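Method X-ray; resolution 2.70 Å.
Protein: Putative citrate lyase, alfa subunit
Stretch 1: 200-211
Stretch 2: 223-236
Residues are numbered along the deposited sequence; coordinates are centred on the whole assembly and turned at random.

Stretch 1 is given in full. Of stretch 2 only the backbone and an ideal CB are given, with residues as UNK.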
ATOM      1  N   ALA A 200       8.615   3.786   8.630  1.00 13.00           N
ATOM      2  CA  ALA A 200       9.944   3.662   9.213  1.00 13.16           C
ATOM      3  C   ALA A 200      11.023   3.997   8.187  1.00 13.14           C
ATOM      4  O   ALA A 200      10.830   3.809   6.979  1.00 13.31           O
ATOM      5  CB  ALA A 200      10.151   2.238   9.750  1.00 10.82           C
ATOM      6  N   ASP A 201      12.157   4.503   8.667  1.00 13.25           N
ATOM      7  CA  ASP A 201      13.253   4.836   7.768  1.00 14.70           C
ATOM      8  C   ASP A 201      13.883   3.571   7.202  1.00 13.96           C
ATOM      9  O   ASP A 201      14.033   3.425   5.991  1.00 13.12           O
ATOM     10  CB  ASP A 201      14.308   5.670   8.489  1.00 15.28           C
ATOM     11  CG  ASP A 201      13.926   7.127   8.565  1.00 17.65           C
ATOM     12  OD1 ASP A 201      13.014   7.547   7.816  1.00 16.83           O
ATOM     13  OD2 ASP A 201      14.544   7.865   9.365  1.00 21.04           O
ATOM     14  N   GLN A 202      14.255   2.667   8.094  1.00 12.90           N
ATOM     15  CA  GLN A 202      14.829   1.410   7.691  1.00 12.57           C
ATOM     16  C   GLN A 202      13.987   0.267   8.254  1.00 12.10           C
ATOM     17  O   GLN A 202      13.579   0.284   9.426  1.00 11.14           O
ATOM     18  CB  GLN A 202      16.274   1.309   8.167  1.00 13.41           C
ATOM     19  CG  GLN A 202      17.236   1.870   7.168  1.00 13.52           C
ATOM     20  CD  GLN A 202      18.639   1.499   7.478  1.00 15.49           C
ATOM     21  OE1 GLN A 202      19.185   1.906   8.496  1.00 18.50           O
ATOM     22  NE2 GLN A 202      19.247   0.714   6.604  1.00 19.19           N
ATOM     23  N   VAL A 203      13.717  -0.713   7.395  1.00  9.86           N
ATOM     24  CA  VAL A 203      12.919  -1.875   7.759  1.00  8.71           C
ATOM     25  C   VAL A 203      13.716  -3.162   7.599  1.00  7.99           C
ATOM     26  O   VAL A 203      14.299  -3.420   6.546  1.00  8.62           O
ATOM     27  CB  VAL A 203      11.627  -1.954   6.879  1.00  9.63           C
ATOM     28  CG1 VAL A 203      10.933  -3.302   7.049  1.00  8.32           C
ATOM     29  CG2 VAL A 203      10.673  -0.817   7.255  1.00  7.94           C
ATOM     30  N   VAL A 204      13.743  -3.959   8.660  1.00  7.10           N
ATOM     31  CA  VAL A 204      14.439  -5.242   8.663  1.00  6.02           C
ATOM     32  C   VAL A 204      13.393  -6.319   8.935  1.00  5.86           C
ATOM     33  O   VAL A 204      12.871  -6.382  10.044  1.00  5.89           O
ATOM     34  CB  VAL A 204      15.485  -5.310   9.797  1.00  5.07           C
ATOM     35  CG1 VAL A 204      16.011  -6.730   9.938  1.00  6.37           C
ATOM     36  CG2 VAL A 204      16.621  -4.379   9.510  1.00  7.58           C
ATOM     37  N   ILE A 205      13.056  -7.146   7.949  1.00  5.31           N
ATOM     38  CA  ILE A 205      12.079  -8.191   8.235  1.00  6.41           C
ATOM     39  C   ILE A 205      12.856  -9.469   8.571  1.00  7.37           C
ATOM     40  O   ILE A 205      13.833  -9.808   7.895  1.00  7.57           O
ATOM     41  CB  ILE A 205      11.057  -8.462   7.042  1.00  7.56           C
ATOM     42  CG1 ILE A 205      11.710  -9.298   5.955  1.00  5.72           C
ATOM     43  CG2 ILE A 205      10.512  -7.168   6.453  1.00  6.78           C
ATOM     44  CD1 ILE A 205      11.359 -10.727   6.099  1.00  2.39           C
ATOM     45  N   VAL A 206      12.441 -10.147   9.641  1.00  8.17           N
ATOM     46  CA  VAL A 206      13.081 -11.382  10.105  1.00  7.87           C
ATOM     47  C   VAL A 206      12.127 -12.528   9.791  1.00  8.92           C
ATOM     48  O   VAL A 206      11.054 -12.653  10.400  1.00  8.26           O
ATOM     49  CB  VAL A 206      13.317 -11.343  11.638  1.00  7.10           C
ATOM     50  CG1 VAL A 206      14.178 -12.530  12.077  1.00  4.62           C
ATOM     51  CG2 VAL A 206      13.940 -10.026  12.018  1.00  2.85           C
ATOM     52  N   THR A 207      12.508 -13.360   8.833  1.00  9.32           N
ATOM     53  CA  THR A 207      11.634 -14.451   8.462  1.00 12.08           C
ATOM     54  C   THR A 207      12.083 -15.781   8.991  1.00 14.66           C
ATOM     55  O   THR A 207      13.253 -16.003   9.327  1.00 17.09           O
ATOM     56  CB  THR A 207      11.468 -14.583   6.939  1.00 11.30           C
ATOM     57  OG1 THR A 207      10.384 -15.483   6.649  1.00 12.14           O
ATOM     58  CG2 THR A 207      12.741 -15.101   6.316  1.00  9.11           C
ATOM     59  N   ASP A 208      11.123 -16.681   9.026  1.00 16.55           N
ATOM     60  CA  ASP A 208      11.333 -18.011   9.531  1.00 17.79           C
ATOM     61  C   ASP A 208      11.465 -18.969   8.371  1.00 17.48           C
ATOM     62  O   ASP A 208      12.016 -20.061   8.510  1.00 17.78           O
ATOM     63  CB  ASP A 208      10.132 -18.389  10.381  1.00 21.92           C
ATOM     64  CG  ASP A 208      10.491 -19.310  11.468  1.00 25.52           C
ATOM     65  OD1 ASP A 208       9.658 -19.471  12.396  1.00 26.72           O
ATOM     66  OD2 ASP A 208      11.618 -19.868  11.376  1.00 28.62           O
ATOM     67  N   THR A 209      10.929 -18.559   7.225  1.00 15.38           N
ATOM     68  CA  THR A 209      10.976 -19.392   6.039  1.00 13.94           C
ATOM     69  C   THR A 209      11.203 -18.522   4.826  1.00 12.76           C
ATOM     70  O   THR A 209      10.447 -17.587   4.583  1.00 13.24           O
ATOM     71  CB  THR A 209       9.669 -20.207   5.882  1.00 14.14           C
ATOM     72  OG1 THR A 209       8.663 -19.403   5.263  1.00 12.81           O
ATOM     73  CG2 THR A 209       9.158 -20.660   7.270  1.00 13.42           C
ATOM     74  N   LEU A 210      12.259 -18.829   4.076  1.00 13.40           N
ATOM     75  CA  LEU A 210      12.621 -18.069   2.886  1.00 14.47           C
ATOM     76  C   LEU A 210      11.985 -18.655   1.638  1.00 15.01           C
ATOM     77  O   LEU A 210      12.170 -19.822   1.313  1.00 16.06           O
ATOM     78  CB  LEU A 210      14.139 -18.046   2.727  1.00 15.53           C
ATOM     79  CG  LEU A 210      14.728 -16.687   2.324  1.00 18.18           C
ATOM     80  CD1 LEU A 210      16.244 -16.809   2.200  1.00 20.00           C
ATOM     81  CD2 LEU A 210      14.135 -16.217   1.022  1.00 17.72           C
ATOM     82  N   VAL A 211      11.249 -17.827   0.924  1.00 15.52           N
ATOM     83  CA  VAL A 211      10.566 -18.270  -0.272  1.00 16.78           C
ATOM     84  C   VAL A 211      11.203 -17.699  -1.542  1.00 16.92           C
ATOM     85  O   VAL A 211      11.743 -16.592  -1.530  1.00 18.16           O
ATOM     86  CB  VAL A 211       9.088 -17.849  -0.179  1.00 17.35           C
ATOM     87  CG1 VAL A 211       8.373 -18.061  -1.509  1.00 20.52           C
ATOM     88  CG2 VAL A 211       8.424 -18.645   0.927  1.00 16.29           C
ATOM     89  N   UNK A 223       9.579  -2.801  -1.694  1.00  8.87           N
ATOM     90  CA  UNK A 223       9.857  -1.370  -1.694  1.00  9.08           C
ATOM     91  C   UNK A 223       9.837  -0.724  -0.320  1.00  9.66           C
ATOM     92  O   UNK A 223      10.183   0.451  -0.179  1.00 10.48           O
ATOM     93  CB  UNK A 223       8.843  -0.658  -2.591  1.00  9.08           C
ATOM     94  N   UNK A 224       9.434  -1.479   0.696  1.00  9.63           N
ATOM     95  CA  UNK A 224       9.416  -0.949   2.057  1.00  9.76           C
ATOM     96  C   UNK A 224      10.460  -1.640   2.921  1.00 10.36           C
ATOM     97  O   UNK A 224      10.653  -1.262   4.068  1.00 11.53           O
ATOM     98  CB  UNK A 224       8.027  -1.111   2.678  1.00  9.76           C
ATOM     99  N   UNK A 225      11.142  -2.635   2.367  1.00  9.76           N
ATOM    100  CA  UNK A 225      12.105  -3.400   3.142  1.00  9.17           C
ATOM    101  C   UNK A 225      13.557  -3.108   2.790  1.00  9.42           C
ATOM    102  O   UNK A 225      13.887  -2.910   1.631  1.00 10.72           O
ATOM    103  CB  UNK A 225      11.833  -4.894   2.955  1.00  9.17           C
ATOM    104  N   UNK A 226      14.432  -3.076   3.787  1.00  9.05           N
ATOM    105  CA  UNK A 226      15.831  -2.812   3.512  1.00  9.82           C
ATOM    106  C   UNK A 226      16.663  -4.074   3.608  1.00  9.32           C
ATOM    107  O   UNK A 226      17.515  -4.333   2.761  1.00  9.27           O
ATOM    108  CB  UNK A 226      16.371  -1.753   4.475  1.00  9.82           C
ATOM    109  N   UNK A 227      16.400  -4.872   4.634  1.00  9.17           N
ATOM    110  CA  UNK A 227      17.168  -6.092   4.844  1.00  9.96           C
ATOM    111  C   UNK A 227      16.295  -7.260   5.278  1.00  9.68           C
ATOM    112  O   UNK A 227      15.248  -7.079   5.913  1.00  9.53           O
ATOM    113  CB  UNK A 227      18.259  -5.849   5.889  1.00  9.96           C
ATOM    114  N   UNK A 228      16.731  -8.460   4.916  1.00  8.72           N
ATOM    115  CA  UNK A 228      16.015  -9.662   5.281  1.00  8.76           C
ATOM    116  C   UNK A 228      16.979 -10.600   5.975  1.00 10.34           C
ATOM    117  O   UNK A 228      18.088 -10.827   5.499  1.00 10.84           O
ATOM    118  CB  UNK A 228      15.380 -10.326   4.058  1.00  8.76           C
ATOM    119  N   UNK A 229      16.565 -11.121   7.119  1.00 10.35           N
ATOM    120  CA  UNK A 229      17.402 -12.041   7.853  1.00 11.58           C
ATOM    121  C   UNK A 229      16.600 -13.289   8.143  1.00 12.13           C
ATOM    122  O   UNK A 229      15.452 -13.220   8.580  1.00 14.75           O
ATOM    123  CB  UNK A 229      17.929 -11.409   9.143  1.00 11.58           C
ATOM    124  N   UNK A 230      17.209 -14.436   7.890  1.00 12.49           N
ATOM    125  CA  UNK A 230      16.556 -15.707   8.127  1.00 13.23           C
ATOM    126  C   UNK A 230      17.021 -16.317   9.441  1.00 13.56           C
ATOM    127  O   UNK A 230      18.206 -16.311   9.731  1.00 12.93           O
ATOM    128  CB  UNK A 230      16.824 -16.669   6.968  1.00 13.23           C
ATOM    129  N   UNK A 231      16.090 -16.842  10.230  1.00 16.15           N
ATOM    130  CA  UNK A 231      16.443 -17.478  11.501  1.00 18.15           C
ATOM    131  C   UNK A 231      15.729 -18.824  11.631  1.00 19.85           C
ATOM    132  O   UNK A 231      14.811 -19.120  10.867  1.00 20.44           O
ATOM    133  CB  UNK A 231      16.086 -16.568  12.678  1.00 18.15           C
ATOM    134  N   UNK A 232      16.142 -19.634  12.602  1.00 21.58           N
ATOM    135  CA  UNK A 232      15.529 -20.944  12.796  1.00 23.05           C
ATOM    136  C   UNK A 232      14.044 -20.857  13.158  1.00 21.98           C
ATOM    137  O   UNK A 232      13.246 -21.671  12.690  1.00 21.99           O
ATOM    138  CB  UNK A 232      16.280 -21.707  13.890  1.00 23.05           C
ATOM    139  N   UNK A 233      13.676 -19.869  13.974  1.00 21.31           N
ATOM    140  CA  UNK A 233      12.280 -19.687  14.391  1.00 21.47           C
ATOM    141  C   UNK A 233      11.986 -18.276  14.861  1.00 20.95           C
ATOM    142  O   UNK A 233      12.705 -17.739  15.693  1.00 21.36           O
ATOM    143  CB  UNK A 233      11.933 -20.673  15.508  1.00 21.47           C
ATOM    144  N   UNK A 234      10.917 -17.684  14.347  1.00 21.31           N
ATOM    145  CA  UNK A 234      10.562 -16.335  14.749  1.00 22.44           C
ATOM    146  C   UNK A 234       9.484 -16.377  15.803  1.00 24.19           C
ATOM    147  O   UNK A 234       9.277 -15.414  16.537  1.00 25.27           O
ATOM    148  CB  UNK A 234      10.103 -15.508  13.546  1.00 22.44           C
ATOM    149  N   UNK A 235       8.797 -17.506  15.885  1.00 27.07           N
ATOM    150  CA  UNK A 235       7.746 -17.641  16.872  1.00 31.95           C
ATOM    151  C   UNK A 235       7.602 -19.068  17.353  1.00 35.09           C
ATOM    152  O   UNK A 235       8.070 -19.999  16.707  1.00 34.81           O
ATOM    153  CB  UNK A 235       6.416 -17.148  16.298  1.00 31.95           C
ATOM    154  N   UNK A 236       6.942 -19.237  18.492  1.00 39.56           N
ATOM    155  CA  UNK A 236       6.735 -20.557  19.065  1.00 44.54           C
ATOM    156  C   UNK A 236       5.823 -21.386  18.165  1.00 47.40           C
ATOM    157  O   UNK A 236       4.738 -20.945  17.796  1.00 47.27           O
ATOM    158  CB  UNK A 236       6.144 -20.446  20.472  1.00 44.54           C
TER

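Position 223 lies beyond the reach of stretch 1, so many residues would do; it is T223. At 224 the CB points sideways, 5.3 Å from V203 CG2, which leaves room for many side chains, polar ones included. D224 occupies it, and its backbone O, 3.1 Å from V203 CB, makes the closest contact.

The CB of 225 lies sideways, 4.4 Å from I205 CG2 and 4.5 Å from V203 CG1, a setting for a small or branched aliphatic residue. V225 fits, with CG2 3.7 Å from I205 CG2.

Position 226 points toward stretch 1, where the backbone N of V203 lacks a partner from the visible backbone of stretch 2. A short acceptor would suit: aspartate, asparagine or perhaps serine. The residue is D226. In its m rotamer, OD2 accepts a hydrogen bond from V203 N at 2.7 Å, while its own N donates to V203 O at 2.8 Å, so side chain and backbone clasp one residue.

From 227 to 230 the chain runs as a strand parallel to 202-207, and side chains alternate between faces. The ladder is backbone work: N of 227 donates to V203 O (3.2 Å), I205 N to O of 227 (3.0 Å), N of 229 to I205 O (3.1 Å) and T207 N to O of 229 (3.0 Å).

Position 227 shares a face with V204, whose CG2 is 4.2 Å from the ideal CB; an aliphatic or aromatic residue would serve. It is Y227, with V204 CG2 at the edge of its ring.

At 228, on the face of I205 and T207, an aliphatic chain suits. I228 places CG1 3.8 Å from I205 CG1.

The CB of 229 returns to the face of V204 and V206, suiting valine or isoleucine. V229 sets CG1 3.6 Å from V206 CG2.

Position 230 pairs with T207, and L210 CD1 is 4.8 Å from its CB, favouring an aliphatic residue; V230 CG2 reaches L210 CD1 at 3.5 Å.

At 231 the CB is 4.5 Å from V206 CG1, and several apolar residues could fit. V231 brings CG2 to 3.7 Å from V206 CG1.

The CB of 232 points away, so stretch 1 sets no preference and polar residues would suit: D232. At 233 the CB, 4.0 Å from D208 OD1, heads away overall; small or polar residues would be tolerated, and A233 is one.

Position 234 points toward V206 and D208, and its N donates to D208 OD1 (2.9 Å). An aliphatic chain suits; I234 packs CG2 4.2 Å from V206 CG1.

At 235 and 236 no ideal CB nears stretch 1, and many residues would do; they are G235 and D236.

Stretch 2 (223-236) TDVDYIVVVDAIGD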
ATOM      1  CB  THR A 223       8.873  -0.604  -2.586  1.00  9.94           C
ATOM      2  OG1 THR A 223       7.539  -1.029  -2.292  1.00  9.79           O
ATOM      3  CG2 THR A 223       9.184  -0.839  -4.050  1.00  9.10           C
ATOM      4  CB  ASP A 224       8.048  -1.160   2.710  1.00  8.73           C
ATOM      5  CG  ASP A 224       6.979  -0.240   2.155  1.00 10.39           C
ATOM      6  OD1 ASP A 224       7.331   0.723   1.428  1.00 11.66           O
ATOM      7  OD2 ASP A 224       5.776  -0.470   2.459  1.00  9.43           O
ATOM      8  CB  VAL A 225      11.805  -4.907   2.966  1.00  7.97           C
ATOM      9  CG1 VAL A 225      12.739  -5.742   3.802  1.00  7.91           C
ATOM     10  CG2 VAL A 225      10.345  -5.175   3.339  1.00  5.08           C
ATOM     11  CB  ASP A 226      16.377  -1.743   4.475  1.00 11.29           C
ATOM     12  CG  ASP A 226      15.729  -0.385   4.261  1.00 13.08           C
ATOM     13  OD1 ASP A 226      16.098   0.318   3.291  1.00 13.98           O
ATOM     14  OD2 ASP A 226      14.831  -0.029   5.056  1.00 13.92           O
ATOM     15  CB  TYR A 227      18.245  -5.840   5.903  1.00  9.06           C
ATOM     16  CG  TYR A 227      19.283  -4.820   5.496  1.00  9.75           C
ATOM     17  CD1 TYR A 227      20.172  -5.085   4.462  1.00 11.36           C
ATOM     18  CD2 TYR A 227      19.393  -3.596   6.157  1.00 11.67           C
ATOM     19  CE1 TYR A 227      21.157  -4.159   4.093  1.00 12.06           C
ATOM     20  CE2 TYR A 227      20.381  -2.655   5.792  1.00 12.87           C
ATOM     21  CZ  TYR A 227      21.260  -2.954   4.757  1.00 12.49           C
ATOM     22  OH  TYR A 227      22.246  -2.073   4.391  1.00 13.51           O
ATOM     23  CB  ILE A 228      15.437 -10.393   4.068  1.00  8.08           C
ATOM     24  CG1 ILE A 228      14.450  -9.494   3.327  1.00  8.57           C
ATOM     25  CG2 ILE A 228      14.738 -11.649   4.525  1.00  7.31           C
ATOM     26  CD1 ILE A 228      15.096  -8.482   2.414  1.00  9.03           C
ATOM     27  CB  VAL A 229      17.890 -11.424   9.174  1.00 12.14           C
ATOM     28  CG1 VAL A 229      16.716 -10.862   9.932  1.00 14.93           C
ATOM     29  CG2 VAL A 229      18.600 -12.475  10.011  1.00 11.58           C
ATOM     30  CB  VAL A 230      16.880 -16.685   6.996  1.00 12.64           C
ATOM     31  CG1 VAL A 230      16.349 -18.057   7.347  1.00 13.19           C
ATOM     32  CG2 VAL A 230      16.266 -16.196   5.690  1.00 11.14           C
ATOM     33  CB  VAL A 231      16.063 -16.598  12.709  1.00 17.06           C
ATOM     34  CG1 VAL A 231      16.944 -15.364  12.736  1.00 16.56           C
ATOM     35  CG2 VAL A 231      14.589 -16.208  12.632  1.00 15.87           C
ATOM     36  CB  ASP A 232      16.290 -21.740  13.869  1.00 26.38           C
ATOM     37  CG  ASP A 232      15.796 -23.184  13.990  1.00 32.10           C
ATOM     38  OD1 ASP A 232      15.863 -23.931  12.974  1.00 35.34           O
ATOM     39  OD2 ASP A 232      15.340 -23.572  15.097  1.00 32.68           O
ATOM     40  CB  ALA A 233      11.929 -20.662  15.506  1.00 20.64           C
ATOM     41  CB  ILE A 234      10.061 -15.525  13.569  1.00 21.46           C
ATOM     42  CG1 ILE A 234       8.817 -16.190  12.989  1.00 21.54           C
ATOM     43  CG2 ILE A 234      11.143 -15.442  12.515  1.00 22.22           C
ATOM     44  CD1 ILE A 234       8.296 -15.510  11.764  1.00 21.80           C
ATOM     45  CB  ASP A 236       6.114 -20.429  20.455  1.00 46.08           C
ATOM     46  CG  ASP A 236       6.326 -21.666  21.304  1.00 48.05           C
ATOM     47  OD1 ASP A 236       5.928 -22.770  20.856  1.00 47.95           O
ATOM     48  OD2 ASP A 236       6.886 -21.528  22.419  1.00 48.48           O
TER
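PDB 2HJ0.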